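Local coordinates for protein imelysin (Bacteroides ovatus ATCC 8483, PDB 3OYV) that probably takes part in bacterial iron uptake as an imelysin-like outer-membrane protein, at residues A[112-117]-A[303-308]; A[116-121]-A[346-351]. All coordinates share one frame; numbering follows the deposited sequence. Where two conformers were deposited one is given.

Contact 1: residues A[112-117]-A[303-308]; sequences AVESWY and DSWPLD
The indole of Trp305 projects from loop 303-308 into the bend formed by residues 112-117. With CG anti to the backbone N (chi1 -178°), the ring is carried out from its own backbone toward the type II beta turn that runs from Val113 to Trp116. Its NE1 donates an almost straight hydrogen bond to Ala112 O (3.0 Å, N-H...O angle 171°); the carbonyl oxygen lies close to the indole plane, whereas the donor sits above the carbonyl plane. Glu114 CA covers one face, forming a CH-pi contact 3.7 Å from the centroid of the five-membered ring. At the far end, the benzo edge is turned toward the face of Tyr117 in an offset edge-to-face pair, planes 74° apart, the two side chains meeting tip to tip. Here Tyr117 OH approaches Trp305 CZ3 to 3.4 Å, while Leu307 CD1 packs at the tyrosine edge, 3.6 Å from the same hydroxyl, which is hydrogen-bonded to Gln309. An alanine in place of Trp305 would probably leave Ala112 O without this donor and open a gap between the turn and Tyr117. The contact joins the loop between helices 106-111 and 121-137 to the one between helices 298-303 and 309-316, with His345 of helix 343-351 also packing edge-to-face against the indole.

Contact 2: residues A[116-121]-A[346-351]; sequences WYSWHS and TLEFLL
Ser118 grips one carboxylate oxygen of Glu348 with two donors. Its hydroxyl OG gives a short hydrogen bond to Glu348 OE2 (2.7 Å), and its backbone N adds a longer, more bent one to the same OE2 (3.2 Å, N-H...O angle 137°). Both use the anti side of the oxygen, yet they come from opposite faces of the carboxylate plane. Ser118 can offer the two together because OG lies between the backbone N and the carbonyl carbon (chi1 55°), while the extended glutamate chain spans the distance from the helix. The other oxygen, OE1, is hydrogen-bonded to ND1 of His345, one turn earlier on helix 343-351, and thus each carboxylate oxygen has a partner within the protein. His345 and Glu348 are the histidine and glutamate of the GxHxxE sequence motif of the imelysin family, so the loop serine probably acts as a second-shell group that fixes the orientation of the motif glutamate. Beside this polar cluster, Tyr117 lies against the same helix: its CD2 is 3.5 Å from Glu348 OE1, and Glu348 CG sits at its ring edge. The Phe349 ring directs its edge to the tyrosine face, planes 82° apart, and Phe349 CB touches Tyr117 CE2 at 3.6 Å. Within the loop, Trp119 N donates to Trp116 O (2.9 Å). On the helix side, Phe349 O accepts from Arg358 and Leu350 O from the indole N-H of Trp24 on helix 21-47.

Overall arrangement
Contacts 1 and 2 start from the same loop, share Trp116 and Tyr117, and have centres about 8 Å apart. Tyr117 lies between them: Trp305 and Phe349 approach opposite faces of its ring. A probable hydrogen bond from His120 N to Ser115 O (3.0 Å) ties the two loop halves. Ser115 CA packs 3.3 Å from Glu348 OE2. His345 is common to both surroundings. Close by, Glu114 OE2 is hydrogen-bonded to Lys93; its modelled covalent link to an unidentified ligand is doubtful, the glutamate having two conformers and lying too close. A glycerol is hydrogen-bonded to Asp303 OD2. Both molecules probably come from the crystallisation liquor, though they are consistent with a pocket near the motif.

Contact 1: residues A[112-117]-A[303-308]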
ATOM      1  N   ALA A 112      -7.981 -13.294   8.524  1.00 12.46           N
ATOM      2  CA  ALA A 112      -8.292 -12.433   7.384  1.00 12.35           C
ATOM      3  C   ALA A 112      -7.636 -11.049   7.458  1.00 11.41           C
ATOM      4  O   ALA A 112      -7.737 -10.293   6.509  1.00 12.60           O
ATOM      5  CB  ALA A 112      -9.823 -12.265   7.253  1.00 12.55           C
ATOM      6  N   VAL A 113      -7.073 -10.704   8.618  1.00 11.44           N
ATOM      7  CA  VAL A 113      -6.578  -9.343   8.858  1.00 11.86           C
ATOM      8  C   VAL A 113      -5.269  -9.054   8.091  1.00 10.38           C
ATOM      9  O   VAL A 113      -4.205  -9.598   8.417  1.00 11.89           O
ATOM     10  CB  VAL A 113      -6.381  -9.101  10.361  1.00 12.33           C
ATOM     11  CG1 VAL A 113      -5.754  -7.711  10.648  1.00 12.57           C
ATOM     12  CG2 VAL A 113      -7.744  -9.213  11.110  1.00 13.27           C
ATOM     13  N   GLU A 114      -5.339  -8.151   7.117  1.00  9.81           N
ATOM     14  CA  GLU A 114      -4.175  -7.744   6.348  0.60 10.46           C
ATOM     15  C   GLU A 114      -3.127  -7.093   7.248  1.00 10.24           C
ATOM     16  O   GLU A 114      -3.424  -6.164   7.989  1.00 10.80           O
ATOM     17  CB  GLU A 114      -4.604  -6.753   5.256  0.60 11.33           C
ATOM     18  CG  GLU A 114      -3.438  -6.020   4.560  0.60 13.21           C
ATOM     19  CD  GLU A 114      -3.893  -4.838   3.710  0.60 13.15           C
ATOM     20  OE1 GLU A 114      -4.889  -4.986   2.979  0.60 17.92           O
ATOM     21  OE2 GLU A 114      -3.245  -3.754   3.759  0.60 11.11           O
ATOM     22  N   SER A 115      -1.896  -7.580   7.178  1.00  9.69           N
ATOM     23  CA  SER A 115      -0.737  -7.114   7.954  1.00 10.36           C
ATOM     24  C   SER A 115      -0.746  -7.595   9.419  1.00 10.64           C
ATOM     25  O   SER A 115      -0.008  -7.071  10.266  1.00 10.86           O
ATOM     26  CB  SER A 115      -0.508  -5.607   7.873  1.00 10.51           C
ATOM     27  OG  SER A 115      -0.135  -5.209   6.573  1.00 12.16           O
ATOM     28  N   TRP A 116      -1.503  -8.654   9.740  1.00 10.59           N
ATOM     29  CA  TRP A 116      -1.481  -9.143  11.106  1.00 10.66           C
ATOM     30  C   TRP A 116      -0.190  -9.851  11.482  1.00 10.08           C
ATOM     31  O   TRP A 116       0.155  -9.896  12.647  1.00 10.81           O
ATOM     32  CB  TRP A 116      -2.671 -10.049  11.394  1.00 11.59           C
ATOM     33  CG  TRP A 116      -2.562 -11.520  10.977  1.00 11.56           C
ATOM     34  CD1 TRP A 116      -3.012 -12.078   9.817  1.00 10.78           C
ATOM     35  CD2 TRP A 116      -1.974 -12.596  11.724  1.00 12.85           C
ATOM     36  NE1 TRP A 116      -2.762 -13.430   9.797  1.00 11.11           N
ATOM     37  CE2 TRP A 116      -2.149 -13.773  10.965  1.00 11.17           C
ATOM     38  CE3 TRP A 116      -1.360 -12.682  12.972  1.00 13.32           C
ATOM     39  CZ2 TRP A 116      -1.673 -15.020  11.397  1.00 12.94           C
ATOM     40  CZ3 TRP A 116      -0.920 -13.926  13.420  1.00 15.21           C
ATOM     41  CH2 TRP A 116      -1.091 -15.072  12.634  1.00 14.61           C
ATOM     42  N   TYR A 117       0.533 -10.423  10.504  1.00  9.99           N
ATOM     43  CA  TYR A 117       1.674 -11.222  10.865  1.00 10.04           C
ATOM     44  C   TYR A 117       2.653 -10.388  11.667  1.00 10.64           C
ATOM     45  O   TYR A 117       3.324 -10.891  12.564  1.00 10.66           O
ATOM     46  CB  TYR A 117       2.424 -11.767   9.665  1.00 10.63           C
ATOM     47  CG  TYR A 117       1.678 -12.561   8.640  1.00  9.84           C
ATOM     48  CD1 TYR A 117       0.732 -13.520   8.985  1.00 11.02           C
ATOM     49  CD2 TYR A 117       1.921 -12.373   7.302  1.00 10.41           C
ATOM     50  CE1 TYR A 117       0.098 -14.260   8.013  1.00 11.47           C
ATOM     51  CE2 TYR A 117       1.315 -13.131   6.321  1.00 11.44           C
ATOM     52  CZ  TYR A 117       0.381 -14.067   6.682  1.00 11.43           C
ATOM     53  OH  TYR A 117      -0.234 -14.790   5.680  1.00 12.62           O
ATOM     54  N   ASP A 303       1.320  -6.876  -3.810  1.00 10.47           N
ATOM     55  CA  ASP A 303       0.603  -6.695  -2.551  1.00 10.54           C
ATOM     56  C   ASP A 303      -0.674  -7.504  -2.411  1.00 11.10           C
ATOM     57  O   ASP A 303      -1.640  -7.026  -1.840  1.00 11.49           O
ATOM     58  CB  ASP A 303       0.267  -5.202  -2.377  1.00 12.19           C
ATOM     59  CG  ASP A 303      -0.089  -4.828  -0.943  1.00 12.03           C
ATOM     60  OD1 ASP A 303       0.547  -5.343   0.009  1.00 12.25           O
ATOM     61  OD2 ASP A 303      -1.001  -3.980  -0.790  1.00 13.90           O
ATOM     62  N   SER A 304      -0.696  -8.751  -2.883  1.00 10.94           N
ATOM     63  CA  SER A 304      -1.893  -9.533  -2.715  1.00 10.61           C
ATOM     64  C   SER A 304      -2.152  -9.851  -1.270  1.00 10.92           C
ATOM     65  O   SER A 304      -1.228 -10.072  -0.482  1.00 11.06           O
ATOM     66  CB  SER A 304      -1.833 -10.867  -3.480  1.00 11.43           C
ATOM     67  OG  SER A 304      -1.993 -10.669  -4.863  1.00 14.15           O
ATOM     68  N   TRP A 305      -3.437  -9.916  -0.940  1.00 12.40           N
ATOM     69  CA  TRP A 305      -3.914 -10.387   0.356  1.00 12.45           C
ATOM     70  C   TRP A 305      -5.360 -10.829   0.149  1.00 14.41           C
ATOM     71  O   TRP A 305      -6.123 -10.085  -0.437  1.00 15.63           O
ATOM     72  CB  TRP A 305      -3.833  -9.301   1.442  1.00 12.80           C
ATOM     73  CG  TRP A 305      -4.286  -9.836   2.752  1.00 12.22           C
ATOM     74  CD1 TRP A 305      -5.521  -9.706   3.312  1.00 15.16           C
ATOM     75  CD2 TRP A 305      -3.551 -10.702   3.605  1.00 12.61           C
ATOM     76  NE1 TRP A 305      -5.575 -10.378   4.486  1.00 13.23           N
ATOM     77  CE2 TRP A 305      -4.375 -11.004   4.696  1.00 13.11           C
ATOM     78  CE3 TRP A 305      -2.252 -11.211   3.581  1.00 12.11           C
ATOM     79  CZ2 TRP A 305      -3.961 -11.816   5.736  1.00 11.92           C
ATOM     80  CZ3 TRP A 305      -1.837 -12.018   4.605  1.00 12.97           C
ATOM     81  CH2 TRP A 305      -2.677 -12.315   5.682  1.00 13.15           C
ATOM     82  N   PRO A 306      -5.739 -12.027   0.611  1.00 13.85           N
ATOM     83  CA  PRO A 306      -4.993 -13.049   1.333  1.00 14.06           C
ATOM     84  C   PRO A 306      -4.007 -13.804   0.451  1.00 13.63           C
ATOM     85  O   PRO A 306      -3.990 -13.619  -0.749  1.00 13.83           O
ATOM     86  CB  PRO A 306      -6.089 -13.995   1.837  1.00 16.60           C
ATOM     87  CG  PRO A 306      -7.151 -13.863   0.880  1.00 18.27           C
ATOM     88  CD  PRO A 306      -7.156 -12.420   0.447  1.00 15.53           C
ATOM     89  N   LEU A 307      -3.193 -14.624   1.090  1.00 13.88           N
ATOM     90  CA  LEU A 307      -2.197 -15.447   0.437  1.00 13.06           C
ATOM     91  C   LEU A 307      -2.677 -16.896   0.371  1.00 15.90           C
ATOM     92  O   LEU A 307      -3.558 -17.295   1.124  1.00 16.64           O
ATOM     93  CB  LEU A 307      -0.889 -15.428   1.231  1.00 13.94           C
ATOM     94  CG  LEU A 307      -0.285 -14.040   1.475  1.00 13.86           C
ATOM     95  CD1 LEU A 307       0.964 -14.129   2.339  1.00 13.32           C
ATOM     96  CD2 LEU A 307      -0.001 -13.343   0.134  1.00 13.52           C
ATOM     97  N   ASP A 308      -2.024 -17.682  -0.485  1.00 17.29           N
ATOM     98  CA  ASP A 308      -2.155 -19.143  -0.450  1.00 17.93           C
ATOM     99  C   ASP A 308      -1.070 -19.619   0.524  1.00 17.24           C
ATOM    100  O   ASP A 308       0.045 -19.975   0.129  1.00 18.13           O
ATOM    101  CB  ASP A 308      -1.987 -19.762  -1.829  1.00 19.62           C
ATOM    102  CG  ASP A 308      -2.289 -21.252  -1.840  1.00 20.84           C
ATOM    103  OD1 ASP A 308      -2.333 -21.864  -0.744  1.00 21.03           O
ATOM    104  OD2 ASP A 308      -2.467 -21.776  -2.955  1.00 28.31           O
TER

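Contact 2: residues A[116-121]-A[346-351]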
ATOM      1  N   TRP A 116      -1.503  -8.654   9.740  1.00 10.59           N
ATOM      2  CA  TRP A 116      -1.481  -9.143  11.106  1.00 10.66           C
ATOM      3  C   TRP A 116      -0.190  -9.851  11.482  1.00 10.08           C
ATOM      4  O   TRP A 116       0.155  -9.896  12.647  1.00 10.81           O
ATOM      5  CB  TRP A 116      -2.671 -10.049  11.394  1.00 11.59           C
ATOM      6  CG  TRP A 116      -2.562 -11.520  10.977  1.00 11.56           C
ATOM      7  CD1 TRP A 116      -3.012 -12.078   9.817  1.00 10.78           C
ATOM      8  CD2 TRP A 116      -1.974 -12.596  11.724  1.00 12.85           C
ATOM      9  NE1 TRP A 116      -2.762 -13.430   9.797  1.00 11.11           N
ATOM     10  CE2 TRP A 116      -2.149 -13.773  10.965  1.00 11.17           C
ATOM     11  CE3 TRP A 116      -1.360 -12.682  12.972  1.00 13.32           C
ATOM     12  CZ2 TRP A 116      -1.673 -15.020  11.397  1.00 12.94           C
ATOM     13  CZ3 TRP A 116      -0.920 -13.926  13.420  1.00 15.21           C
ATOM     14  CH2 TRP A 116      -1.091 -15.072  12.634  1.00 14.61           C
ATOM     15  N   TYR A 117       0.533 -10.423  10.504  1.00  9.99           N
ATOM     16  CA  TYR A 117       1.674 -11.222  10.865  1.00 10.04           C
ATOM     17  C   TYR A 117       2.653 -10.388  11.667  1.00 10.64           C
ATOM     18  O   TYR A 117       3.324 -10.891  12.564  1.00 10.66           O
ATOM     19  CB  TYR A 117       2.424 -11.767   9.665  1.00 10.63           C
ATOM     20  CG  TYR A 117       1.678 -12.561   8.640  1.00  9.84           C
ATOM     21  CD1 TYR A 117       0.732 -13.520   8.985  1.00 11.02           C
ATOM     22  CD2 TYR A 117       1.921 -12.373   7.302  1.00 10.41           C
ATOM     23  CE1 TYR A 117       0.098 -14.260   8.013  1.00 11.47           C
ATOM     24  CE2 TYR A 117       1.315 -13.131   6.321  1.00 11.44           C
ATOM     25  CZ  TYR A 117       0.381 -14.067   6.682  1.00 11.43           C
ATOM     26  OH  TYR A 117      -0.234 -14.790   5.680  1.00 12.62           O
ATOM     27  N   SER A 118       2.741  -9.098  11.319  1.00 10.78           N
ATOM     28  CA  SER A 118       3.657  -8.157  11.950  1.00 11.11           C
ATOM     29  C   SER A 118       2.953  -7.240  12.965  1.00 11.08           C
ATOM     30  O   SER A 118       3.531  -6.266  13.447  1.00 11.76           O
ATOM     31  CB  SER A 118       4.339  -7.319  10.860  1.00 11.00           C
ATOM     32  OG  SER A 118       3.386  -6.708  10.057  1.00 11.23           O
ATOM     33  N   TRP A 119       1.678  -7.523  13.248  1.00 11.06           N
ATOM     34  CA  TRP A 119       0.813  -6.664  14.099  1.00 11.36           C
ATOM     35  C   TRP A 119       0.825  -5.216  13.606  1.00 11.93           C
ATOM     36  O   TRP A 119       0.850  -4.249  14.379  1.00 13.51           O
ATOM     37  CB  TRP A 119       1.223  -6.747  15.569  1.00 12.83           C
ATOM     38  CG  TRP A 119       0.808  -7.980  16.293  1.00 13.20           C
ATOM     39  CD1 TRP A 119       0.395  -9.148  15.759  1.00 14.35           C
ATOM     40  CD2 TRP A 119       0.779  -8.153  17.706  1.00 12.98           C
ATOM     41  NE1 TRP A 119       0.109 -10.048  16.740  1.00 15.10           N
ATOM     42  CE2 TRP A 119       0.323  -9.456  17.952  1.00 12.16           C
ATOM     43  CE3 TRP A 119       1.063  -7.311  18.797  1.00 16.55           C
ATOM     44  CZ2 TRP A 119       0.173  -9.969  19.262  1.00 15.06           C
ATOM     45  CZ3 TRP A 119       0.883  -7.814  20.105  1.00 18.16           C
ATOM     46  CH2 TRP A 119       0.441  -9.130  20.315  1.00 18.88           C
ATOM     47  N   HIS A 120       0.840  -5.077  12.298  1.00 11.46           N
ATOM     48  CA  HIS A 120       1.033  -3.793  11.623  1.00 11.00           C
ATOM     49  C   HIS A 120      -0.251  -3.238  10.995  1.00 10.18           C
ATOM     50  O   HIS A 120      -0.234  -2.194  10.344  1.00 10.87           O
ATOM     51  CB  HIS A 120       2.171  -4.027  10.597  1.00 11.54           C
ATOM     52  CG  HIS A 120       2.442  -2.887   9.681  1.00 11.65           C
ATOM     53  ND1 HIS A 120       3.002  -1.705  10.114  1.00 11.85           N
ATOM     54  CD2 HIS A 120       2.282  -2.771   8.348  1.00 14.00           C
ATOM     55  CE1 HIS A 120       3.124  -0.885   9.080  1.00 12.41           C
ATOM     56  NE2 HIS A 120       2.716  -1.523   7.991  1.00 13.27           N
ATOM     57  N   SER A 121      -1.380  -3.930  11.139  1.00 10.57           N
ATOM     58  CA  SER A 121      -2.608  -3.520  10.430  0.60 10.11           C
ATOM     59  C   SER A 121      -3.017  -2.078  10.747  1.00  9.63           C
ATOM     60  O   SER A 121      -3.353  -1.335   9.846  1.00 10.80           O
ATOM     61  CB  SER A 121      -3.794  -4.484  10.696  0.60  9.32           C
ATOM     62  OG  SER A 121      -4.207  -4.494  12.031  0.60  9.70           O
ATOM     63  N   THR A 346       3.793 -11.938   1.453  1.00 10.05           N
ATOM     64  CA  THR A 346       4.566 -13.187   1.454  1.00 10.16           C
ATOM     65  C   THR A 346       5.896 -12.976   2.152  1.00  9.90           C
ATOM     66  O   THR A 346       6.296 -13.785   2.974  1.00 10.41           O
ATOM     67  CB  THR A 346       4.747 -13.769   0.033  1.00 10.23           C
ATOM     68  OG1 THR A 346       3.464 -14.130  -0.469  1.00 11.38           O
ATOM     69  CG2 THR A 346       5.611 -15.019   0.109  1.00 10.09           C
ATOM     70  N   LEU A 347       6.578 -11.871   1.852  1.00  9.87           N
ATOM     71  CA  LEU A 347       7.797 -11.582   2.605  1.00  9.39           C
ATOM     72  C   LEU A 347       7.508 -11.385   4.071  1.00  9.55           C
ATOM     73  O   LEU A 347       8.265 -11.837   4.906  1.00 10.16           O
ATOM     74  CB  LEU A 347       8.488 -10.390   2.003  1.00 10.73           C
ATOM     75  CG  LEU A 347       9.932 -10.188   2.376  1.00 13.04           C
ATOM     76  CD1 LEU A 347      10.772 -11.465   2.288  1.00 17.13           C
ATOM     77  CD2 LEU A 347      10.497  -9.063   1.438  1.00 13.73           C
ATOM     78  N   GLU A 348       6.396 -10.715   4.360  1.00  8.78           N
ATOM     79  CA  GLU A 348       5.983 -10.551   5.749  1.00  9.55           C
ATOM     80  C   GLU A 348       5.844 -11.908   6.472  1.00  9.32           C
ATOM     81  O   GLU A 348       6.320 -12.090   7.601  1.00 10.16           O
ATOM     82  CB  GLU A 348       4.647  -9.770   5.797  1.00  9.28           C
ATOM     83  CG  GLU A 348       4.219  -9.282   7.173  1.00  9.40           C
ATOM     84  CD  GLU A 348       2.748  -8.860   7.197  1.00 10.54           C
ATOM     85  OE1 GLU A 348       2.044  -9.063   6.197  1.00 11.26           O
ATOM     86  OE2 GLU A 348       2.315  -8.382   8.262  1.00 11.30           O
ATOM     87  N   PHE A 349       5.173 -12.847   5.800  1.00 10.40           N
ATOM     88  CA  PHE A 349       4.995 -14.213   6.351  1.00 10.98           C
ATOM     89  C   PHE A 349       6.339 -14.867   6.676  1.00 10.39           C
ATOM     90  O   PHE A 349       6.483 -15.555   7.676  1.00 12.14           O
ATOM     91  CB  PHE A 349       4.242 -15.033   5.301  1.00 11.72           C
ATOM     92  CG  PHE A 349       3.994 -16.482   5.662  1.00 13.20           C
ATOM     93  CD1 PHE A 349       4.961 -17.442   5.478  1.00 13.20           C
ATOM     94  CD2 PHE A 349       2.740 -16.901   6.047  1.00 17.57           C
ATOM     95  CE1 PHE A 349       4.699 -18.760   5.794  1.00 12.11           C
ATOM     96  CE2 PHE A 349       2.482 -18.233   6.330  1.00 19.38           C
ATOM     97  CZ  PHE A 349       3.466 -19.142   6.222  1.00 16.29           C
ATOM     98  N   LEU A 350       7.299 -14.647   5.791  1.00  9.98           N
ATOM     99  CA  LEU A 350       8.642 -15.229   5.881  1.00  9.68           C
ATOM    100  C   LEU A 350       9.526 -14.578   6.928  1.00  9.79           C
ATOM    101  O   LEU A 350      10.508 -15.186   7.363  1.00 11.78           O
ATOM    102  CB  LEU A 350       9.300 -15.205   4.491  1.00 10.26           C
ATOM    103  CG  LEU A 350       8.657 -16.086   3.395  1.00 11.09           C
ATOM    104  CD1 LEU A 350       9.240 -15.745   2.002  1.00 12.09           C
ATOM    105  CD2 LEU A 350       8.761 -17.596   3.732  1.00 13.22           C
ATOM    106  N   LEU A 351       9.162 -13.359   7.357  1.00  9.14           N
ATOM    107  CA  LEU A 351       9.956 -12.584   8.291  1.00  9.55           C
ATOM    108  C   LEU A 351       9.402 -12.508   9.716  1.00  9.71           C
ATOM    109  O   LEU A 351      10.161 -12.274  10.652  1.00 10.34           O
ATOM    110  CB  LEU A 351      10.172 -11.155   7.766  1.00  9.65           C
ATOM    111  CG  LEU A 351      11.055 -11.021   6.540  1.00  9.01           C
ATOM    112  CD1 LEU A 351      11.066  -9.559   6.075  1.00 10.78           C
ATOM    113  CD2 LEU A 351      12.484 -11.533   6.838  1.00 10.23           C
TER